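Local coordinates for protein extracellular ligand-binding receptor (Desulfohalobium retbaense DSM 5692, PDB 5ERE) that binds 2-oxo-4-methylpentanoic acid (ketoleucine) in its periplasmic-binding-type domain and cytosine in its sensor region, and probably acts as an extracellular signalling receptor, at residues V51-Q55 with L81-K85; P102-I106 with F281-A285; V257-D261 with T290-G294. All coordinates share one frame; numbering follows the deposited sequence.

Contact 1: V51-Q55 with L81-K85; sequences VQAFQ and LAAEK
Phe54 lays the outer part of its ring against the start of 81-85: CE2 lies 3.7 Å from Leu81 CB, and CZ reaches the backbone at Ala82 CA, 3.8 Å away. The ring extends across the gap because CG stands anti to the backbone N (chi1 174°), which carries it from a helix whose CA atoms come no nearer than 8.6 Å, measured at both Val51-Leu81 and Phe54-Ala82. The aliphatic run of Lys85 adds CD beside the same ring carbon, CE2. One helical turn back, Val51 meets Leu81 at about a right angle, methyl CG1 to methyl CD1, at 3.7 Å. At the polar margin Gln55 bends at chi2 and brings OE1 to 3.4 Å from Lys85 CE; NZ is 4.0 Å from Gln55 OE1, too far for a hydrogen bond, so any attraction there is probably only a loose electrostatic one. The contact is therefore apolar at its centre and polar at its margin. It joins helix 47-60 to helix 72-84, neighbouring helices of the alternating strand-helix fold of periplasmic binding proteins, and Phe54 also reaches Ile78 of the second helix and Ile7 of strand 3-8 in the parallel sheet beneath.

Contact 2: P102-I106 with F281-A285; sequences PGHTI and FEWYA. With CA (calcium ion), chain E.
Phe281 O, which lies against the CD1 methyl of Ile106, is gripped by two amides of its own helix end, Ala285 N at 2.8 Å and Tyr284 N at 3.0 Å. The ring of the same residue is held between Gly103 and Ile106. Over one face stands Gly103, whose CA is 3.8 Å from the ring centroid and 22° off the normal, a CH-pi contact; its carbonyl O sits 3.1 Å above the plane, offset toward the rim. Over the opposite face Ile106 CD1 makes a second CH-pi contact, 3.9 Å from the centroid and only 13° off the normal. Ile106 CD1 also reaches Tyr284 CB, at 3.5 Å, so one methyl serves both aromatic residues. If Phe281 were an alanine, the Gly103 backbone and the Ile106 methyl would probably face each other across a gap, with both CH-pi contacts lost. Away from Gly103 and Ile106, at the end of the helix, Glu282 O, Glu282 OE2 and Ala285 O bind calcium at 2.2 to 2.4 Å, joined by Asn287, which ties the helix end to the chain that follows. Ile106 pairs through its backbone with His89 and Ala91, so the loop enters short strand 106-107 beside strand 88-92, while Tyr284 packs on Leu262 and Leu266 of helix 254-271 and hydrogen-bonds Thr265 through OH.

Contact 3: V257-D261 with T290-G294; sequences VEAYD and TGALG
Segment 257-261, part of helix 254-271, runs close beside a tight turn: the CA atoms of Val257 and Ala292 are 5.9 Å apart, those of Asp261 and Gly291 6.1 Å. Gly291 to Gly294 form a type I beta turn, closed by Gly294 N to Gly291 O at 2.9 Å and by a return bond from Gly291 N to Gly294 O, the two-residue connection of the hairpin between strands 288-291 and 296-298. Asp261 takes the two successive amides at the corner of this turn, those of Ala292 and Leu293. Its OD1 receives Ala292 N at 2.8 Å with a syn lone pair, while OD2 receives Leu293 N at 2.8 Å, at 164° and thus straighter, from the syn side but 33° out of the carboxylate plane. With CG anti to the carbonyl carbon (chi1 -78°), the carboxylate is directed at the turn. Around this pair the packing is apolar: Val257 CG1 lies 3.7 Å from both Ala292 CB and Leu293 CD2, and Tyr260 CD2 is 3.9 Å from Ala292 CB. Gly291 leaves its side toward Asp261 OD1 without a CB, whereas Gly294 has backbone angles that by themselves call for glycine. Two adjacent N-H groups on two oxygens fix the rotation of a buried carboxylate; the pairing suits an ionised aspartate, whose charge they would probably help to stabilise.

Contacts 1 and 2 follow each other along the chain, with centres about 17 Å apart, and touch where Ala83 CA packs on His104 ND1 at 3.6 Å. Contacts 2 and 3 alternate in sequence: helix 254-271, helix 277-284 and strand 288-291 succeed one another, and the nearest atoms of the two contacts are about 5 Å apart. Thr265 joins them, its OG1 bonding both Tyr284 OH and Asp261 O. Contact 1 stays about 17 Å, nearest atoms, from contact 3. Toward the ketoleucine pocket, the side chain of Glu258 in contact 3 lies about 7 Å from the ligand and bonds pocket residue Gly93, whereas that of Thr105 in contact 2 is about 12 Å away.

Contact 1: V51-Q55 with L81-K85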
loop_
_atom_site.group_PDB
_atom_site.type_symbol
_atom_site.label_atom_id
_atom_site.label_comp_id
_atom_site.label_asym_id
_atom_site.label_seq_id
_atom_site.Cartn_x
_atom_site.Cartn_y
_atom_site.Cartn_z
ATOM N N VAL A 51 -22.636 -22.956 2.191
ATOM C CA VAL A 51 -23.013 -23.229 3.576
ATOM C C VAL A 51 -23.453 -24.694 3.658
ATOM O O VAL A 51 -23.094 -25.416 4.603
ATOM C CB VAL A 51 -24.106 -22.255 4.065
ATOM C CG1 VAL A 51 -24.727 -22.703 5.409
ATOM C CG2 VAL A 51 -23.510 -20.844 4.184
ATOM N N GLN A 52 -24.172 -25.136 2.631
ATOM C CA GLN A 52 -24.548 -26.539 2.487
ATOM C C GLN A 52 -23.337 -27.473 2.413
ATOM O O GLN A 52 -23.313 -28.493 3.100
ATOM C CB GLN A 52 -25.418 -26.728 1.241
ATOM C CG GLN A 52 -26.139 -28.056 1.190
ATOM C CD GLN A 52 -27.221 -28.162 2.234
ATOM O OE1 GLN A 52 -28.231 -27.464 2.160
ATOM N NE2 GLN A 52 -27.015 -29.032 3.223
ATOM N N ALA A 53 -22.336 -27.145 1.594
ATOM C CA ALA A 53 -21.100 -27.956 1.562
ATOM C C ALA A 53 -20.456 -28.052 2.945
ATOM O O ALA A 53 -20.066 -29.133 3.388
ATOM C CB ALA A 53 -20.090 -27.388 0.547
ATOM N N PHE A 54 -20.351 -26.922 3.641
ATOM C CA PHE A 54 -19.807 -26.930 4.992
ATOM C C PHE A 54 -20.608 -27.841 5.942
ATOM O O PHE A 54 -20.032 -28.725 6.590
ATOM C CB PHE A 54 -19.759 -25.509 5.563
ATOM C CG PHE A 54 -19.345 -25.456 7.009
ATOM C CD1 PHE A 54 -18.018 -25.634 7.372
ATOM C CD2 PHE A 54 -20.287 -25.238 8.010
ATOM C CE1 PHE A 54 -17.648 -25.592 8.709
ATOM C CE2 PHE A 54 -19.924 -25.192 9.338
ATOM C CZ PHE A 54 -18.607 -25.367 9.695
ATOM N N GLN A 55 -21.922 -27.624 6.026
ATOM C CA GLN A 55 -22.771 -28.403 6.934
ATOM C C GLN A 55 -22.678 -29.904 6.620
ATOM O O GLN A 55 -22.594 -30.738 7.531
ATOM C CB GLN A 55 -24.230 -27.929 6.854
ATOM C CG GLN A 55 -24.490 -26.490 7.355
ATOM C CD GLN A 55 -24.304 -26.333 8.864
ATOM O OE1 GLN A 55 -24.028 -27.307 9.571
ATOM N NE2 GLN A 55 -24.465 -25.100 9.366
ATOM N N LEU A 81 -20.057 -19.873 11.347
ATOM C CA LEU A 81 -20.490 -21.250 11.524
ATOM C C LEU A 81 -19.357 -22.124 12.042
ATOM O O LEU A 81 -19.548 -22.889 12.977
ATOM C CB LEU A 81 -21.029 -21.809 10.201
ATOM C CG LEU A 81 -22.183 -20.993 9.618
ATOM C CD1 LEU A 81 -22.702 -21.573 8.287
ATOM C CD2 LEU A 81 -23.305 -20.935 10.607
ATOM N N ALA A 82 -18.180 -22.013 11.433
ATOM C CA ALA A 82 -17.028 -22.755 11.918
ATOM C C ALA A 82 -16.725 -22.358 13.353
ATOM O O ALA A 82 -16.358 -23.203 14.167
ATOM C CB ALA A 82 -15.819 -22.511 11.035
ATOM N N ALA A 83 -16.873 -21.070 13.655
ATOM C CA ALA A 83 -16.581 -20.577 14.995
ATOM C C ALA A 83 -17.497 -21.248 16.017
ATOM O O ALA A 83 -17.014 -21.789 16.997
ATOM C CB ALA A 83 -16.728 -19.074 15.056
ATOM N N GLU A 84 -18.805 -21.228 15.754
ATOM C CA GLU A 84 -19.818 -21.830 16.629
ATOM C C GLU A 84 -19.595 -23.328 16.844
ATOM O O GLU A 84 -19.825 -23.836 17.938
ATOM C CB GLU A 84 -21.226 -21.574 16.045
ATOM C CG GLU A 84 -22.337 -22.560 16.430
ATOM C CD GLU A 84 -22.719 -22.509 17.902
ATOM O OE1 GLU A 84 -22.129 -21.707 18.656
ATOM O OE2 GLU A 84 -23.623 -23.271 18.304
ATOM N N LYS A 85 -19.154 -24.036 15.809
ATOM C CA LYS A 85 -18.919 -25.475 15.932
ATOM C C LYS A 85 -17.497 -25.783 16.378
ATOM O O LYS A 85 -17.108 -26.947 16.476
ATOM C CB LYS A 85 -19.214 -26.174 14.607
ATOM C CG LYS A 85 -20.647 -25.992 14.139
ATOM C CD LYS A 85 -20.984 -26.886 12.956
ATOM C CE LYS A 85 -22.451 -26.727 12.548
ATOM N NZ LYS A 85 -23.380 -27.320 13.550
#

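Contact 2: P102-I106 with F281-A285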
loop_
_atom_site.group_PDB
_atom_site.type_symbol
_atom_site.label_atom_id
_atom_site.label_comp_id
_atom_site.label_asym_id
_atom_site.label_seq_id
_atom_site.Cartn_x
_atom_site.Cartn_y
_atom_site.Cartn_z
ATOM N N PRO A 102 -13.695 -12.791 16.904
ATOM C CA PRO A 102 -12.249 -12.632 16.980
ATOM C C PRO A 102 -11.559 -13.961 17.355
ATOM O O PRO A 102 -12.106 -14.788 18.075
ATOM C CB PRO A 102 -12.075 -11.552 18.057
ATOM C CG PRO A 102 -13.394 -10.886 18.170
ATOM C CD PRO A 102 -14.400 -11.919 17.859
ATOM N N GLY A 103 -10.379 -14.180 16.792
ATOM C CA GLY A 103 -9.650 -15.412 17.021
ATOM C C GLY A 103 -10.129 -16.578 16.182
ATOM O O GLY A 103 -9.816 -17.725 16.473
ATOM N N HIS A 104 -10.887 -16.298 15.129
ATOM C CA HIS A 104 -11.413 -17.365 14.283
ATOM C C HIS A 104 -11.179 -16.971 12.862
ATOM O O HIS A 104 -11.302 -15.777 12.496
ATOM C CB HIS A 104 -12.901 -17.641 14.539
ATOM C CG HIS A 104 -13.177 -18.224 15.899
ATOM N ND1 HIS A 104 -13.311 -19.579 16.114
ATOM C CD2 HIS A 104 -13.320 -17.633 17.107
ATOM C CE1 HIS A 104 -13.526 -19.798 17.400
ATOM N NE2 HIS A 104 -13.540 -18.635 18.023
ATOM N N THR A 105 -10.815 -17.993 12.091
ATOM C CA THR A 105 -10.497 -17.879 10.678
ATOM C C THR A 105 -9.152 -17.223 10.441
ATOM O O THR A 105 -8.945 -16.049 10.716
ATOM C CB THR A 105 -11.563 -17.079 9.874
ATOM O OG1 THR A 105 -12.838 -17.716 10.009
ATOM C CG2 THR A 105 -11.162 -17.053 8.393
ATOM N N ILE A 106 -8.240 -18.001 9.893
ATOM C CA ILE A 106 -7.009 -17.459 9.414
ATOM C C ILE A 106 -7.234 -17.161 7.937
ATOM O O ILE A 106 -7.866 -17.938 7.257
ATOM C CB ILE A 106 -5.849 -18.455 9.597
ATOM C CG1 ILE A 106 -5.480 -18.573 11.085
ATOM C CG2 ILE A 106 -4.623 -18.071 8.736
ATOM C CD1 ILE A 106 -4.765 -17.354 11.668
ATOM N N PHE A 281 -4.929 -21.518 15.142
ATOM C CA PHE A 281 -4.944 -20.074 14.933
ATOM C C PHE A 281 -3.615 -19.444 15.411
ATOM O O PHE A 281 -2.982 -18.676 14.673
ATOM C CB PHE A 281 -6.165 -19.461 15.641
ATOM C CG PHE A 281 -6.446 -18.020 15.287
ATOM C CD1 PHE A 281 -5.739 -16.993 15.884
ATOM C CD2 PHE A 281 -7.461 -17.695 14.389
ATOM C CE1 PHE A 281 -6.003 -15.682 15.573
ATOM C CE2 PHE A 281 -7.733 -16.380 14.071
ATOM C CZ PHE A 281 -7.012 -15.369 14.652
ATOM N N GLU A 282 -3.157 -19.808 16.605
ATOM C CA GLU A 282 -1.920 -19.241 17.137
ATOM C C GLU A 282 -0.681 -19.632 16.301
ATOM O O GLU A 282 0.328 -18.905 16.237
ATOM C CB GLU A 282 -1.714 -19.673 18.612
ATOM C CG GLU A 282 -0.420 -19.118 19.213
ATOM C CD GLU A 282 -0.383 -17.594 19.247
ATOM O OE1 GLU A 282 -1.308 -17.026 19.876
ATOM O OE2 GLU A 282 0.524 -16.962 18.623
ATOM N N TRP A 283 -0.744 -20.794 15.684
ATOM C CA TRP A 283 0.302 -21.198 14.762
ATOM C C TRP A 283 0.575 -20.121 13.728
ATOM O O TRP A 283 1.727 -19.874 13.335
ATOM C CB TRP A 283 -0.110 -22.479 14.053
ATOM C CG TRP A 283 0.916 -22.966 13.145
ATOM C CD1 TRP A 283 1.044 -22.681 11.816
ATOM C CD2 TRP A 283 2.013 -23.816 13.493
ATOM N NE1 TRP A 283 2.151 -23.315 11.308
ATOM C CE2 TRP A 283 2.768 -24.012 12.314
ATOM C CE3 TRP A 283 2.429 -24.429 14.679
ATOM C CZ2 TRP A 283 3.892 -24.802 12.290
ATOM C CZ3 TRP A 283 3.557 -25.223 14.653
ATOM C CH2 TRP A 283 4.278 -25.392 13.464
ATOM N N TYR A 284 -0.504 -19.516 13.248
ATOM C CA TYR A 284 -0.384 -18.503 12.202
ATOM C C TYR A 284 -0.274 -17.088 12.767
ATOM O O TYR A 284 0.568 -16.314 12.315
ATOM C CB TYR A 284 -1.580 -18.628 11.247
ATOM C CG TYR A 284 -1.485 -19.832 10.336
ATOM C CD1 TYR A 284 -0.737 -19.791 9.167
ATOM C CD2 TYR A 284 -2.194 -20.987 10.621
ATOM C CE1 TYR A 284 -0.640 -20.904 8.340
ATOM C CE2 TYR A 284 -2.128 -22.080 9.814
ATOM C CZ TYR A 284 -1.353 -22.042 8.668
ATOM O OH TYR A 284 -1.342 -23.147 7.875
ATOM N N ALA A 285 -1.097 -16.766 13.773
ATOM C CA ALA A 285 -1.249 -15.397 14.241
ATOM C C ALA A 285 0.082 -14.854 14.760
ATOM O O ALA A 285 0.693 -15.453 15.642
ATOM C CB ALA A 285 -2.351 -15.322 15.362
HETATM CA CA CA E . 1.829 -17.291 16.694
#

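Contact 3: V257-D261 with T290-G294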
loop_
_atom_site.group_PDB
_atom_site.type_symbol
_atom_site.label_atom_id
_atom_site.label_comp_id
_atom_site.label_asym_id
_atom_site.label_seq_id
_atom_site.Cartn_x
_atom_site.Cartn_y
_atom_site.Cartn_z
ATOM N N VAL A 257 -0.628 -20.740 -5.978
ATOM C CA VAL A 257 0.519 -20.366 -5.146
ATOM C C VAL A 257 0.080 -20.247 -3.687
ATOM O O VAL A 257 0.730 -20.776 -2.767
ATOM C CB VAL A 257 1.144 -19.024 -5.623
ATOM C CG1 VAL A 257 2.185 -18.479 -4.607
ATOM C CG2 VAL A 257 1.743 -19.175 -6.998
ATOM N N GLU A 258 -1.026 -19.555 -3.483
ATOM C CA GLU A 258 -1.602 -19.393 -2.168
ATOM C C GLU A 258 -1.993 -20.720 -1.523
ATOM O O GLU A 258 -1.821 -20.917 -0.318
ATOM C CB GLU A 258 -2.864 -18.494 -2.239
ATOM C CG GLU A 258 -3.517 -18.264 -0.884
ATOM C CD GLU A 258 -4.854 -17.480 -0.982
ATOM O OE1 GLU A 258 -5.721 -17.868 -1.817
ATOM O OE2 GLU A 258 -5.016 -16.501 -0.212
ATOM N N ALA A 259 -2.613 -21.579 -2.313
ATOM C CA ALA A 259 -3.111 -22.828 -1.808
ATOM C C ALA A 259 -1.913 -23.748 -1.464
ATOM O O ALA A 259 -1.964 -24.460 -0.470
ATOM C CB ALA A 259 -4.022 -23.481 -2.794
ATOM N N TYR A 260 -0.834 -23.672 -2.240
ATOM C CA TYR A 260 0.369 -24.411 -1.936
ATOM C C TYR A 260 0.961 -23.975 -0.581
ATOM O O TYR A 260 1.370 -24.827 0.220
ATOM C CB TYR A 260 1.433 -24.241 -3.057
ATOM C CG TYR A 260 2.733 -24.926 -2.752
ATOM C CD1 TYR A 260 2.913 -26.268 -3.062
ATOM C CD2 TYR A 260 3.790 -24.240 -2.142
ATOM C CE1 TYR A 260 4.126 -26.931 -2.767
ATOM C CE2 TYR A 260 5.000 -24.892 -1.844
ATOM C CZ TYR A 260 5.156 -26.227 -2.165
ATOM O OH TYR A 260 6.350 -26.871 -1.896
ATOM N N ASP A 261 1.043 -22.670 -0.313
ATOM C CA ASP A 261 1.571 -22.233 0.988
ATOM C C ASP A 261 0.659 -22.597 2.159
ATOM O O ASP A 261 1.144 -22.876 3.278
ATOM C CB ASP A 261 1.838 -20.735 1.034
ATOM C CG ASP A 261 3.115 -20.338 0.325
ATOM O OD1 ASP A 261 3.796 -21.227 -0.235
ATOM O OD2 ASP A 261 3.431 -19.123 0.326
ATOM N N THR A 290 7.869 -17.885 4.966
ATOM C CA THR A 290 8.437 -17.636 3.671
ATOM C C THR A 290 8.156 -18.868 2.845
ATOM O O THR A 290 8.300 -19.982 3.302
ATOM C CB THR A 290 9.929 -17.310 3.772
ATOM O OG1 THR A 290 10.069 -16.042 4.441
ATOM C CG2 THR A 290 10.554 -17.209 2.397
ATOM N N GLY A 291 7.654 -18.648 1.639
ATOM C CA GLY A 291 7.130 -19.734 0.842
ATOM C C GLY A 291 6.877 -19.224 -0.566
ATOM O O GLY A 291 7.483 -18.256 -1.002
ATOM N N ALA A 292 5.975 -19.883 -1.267
ATOM C CA ALA A 292 5.774 -19.590 -2.666
ATOM C C ALA A 292 5.216 -18.191 -2.867
ATOM O O ALA A 292 5.518 -17.544 -3.900
ATOM C CB ALA A 292 4.868 -20.634 -3.305
ATOM N N LEU A 293 4.456 -17.690 -1.877
ATOM C CA LEU A 293 3.908 -16.324 -1.940
ATOM C C LEU A 293 4.922 -15.292 -1.523
ATOM O O LEU A 293 4.594 -14.124 -1.400
ATOM C CB LEU A 293 2.712 -16.155 -1.012
ATOM C CG LEU A 293 1.362 -16.749 -1.327
ATOM C CD1 LEU A 293 0.492 -16.739 -0.007
ATOM C CD2 LEU A 293 0.725 -15.877 -2.408
ATOM N N GLY A 294 6.127 -15.739 -1.191
ATOM C CA GLY A 294 7.133 -14.826 -0.693
ATOM C C GLY A 294 7.058 -14.778 0.824
ATOM O O GLY A 294 6.616 -15.726 1.449
#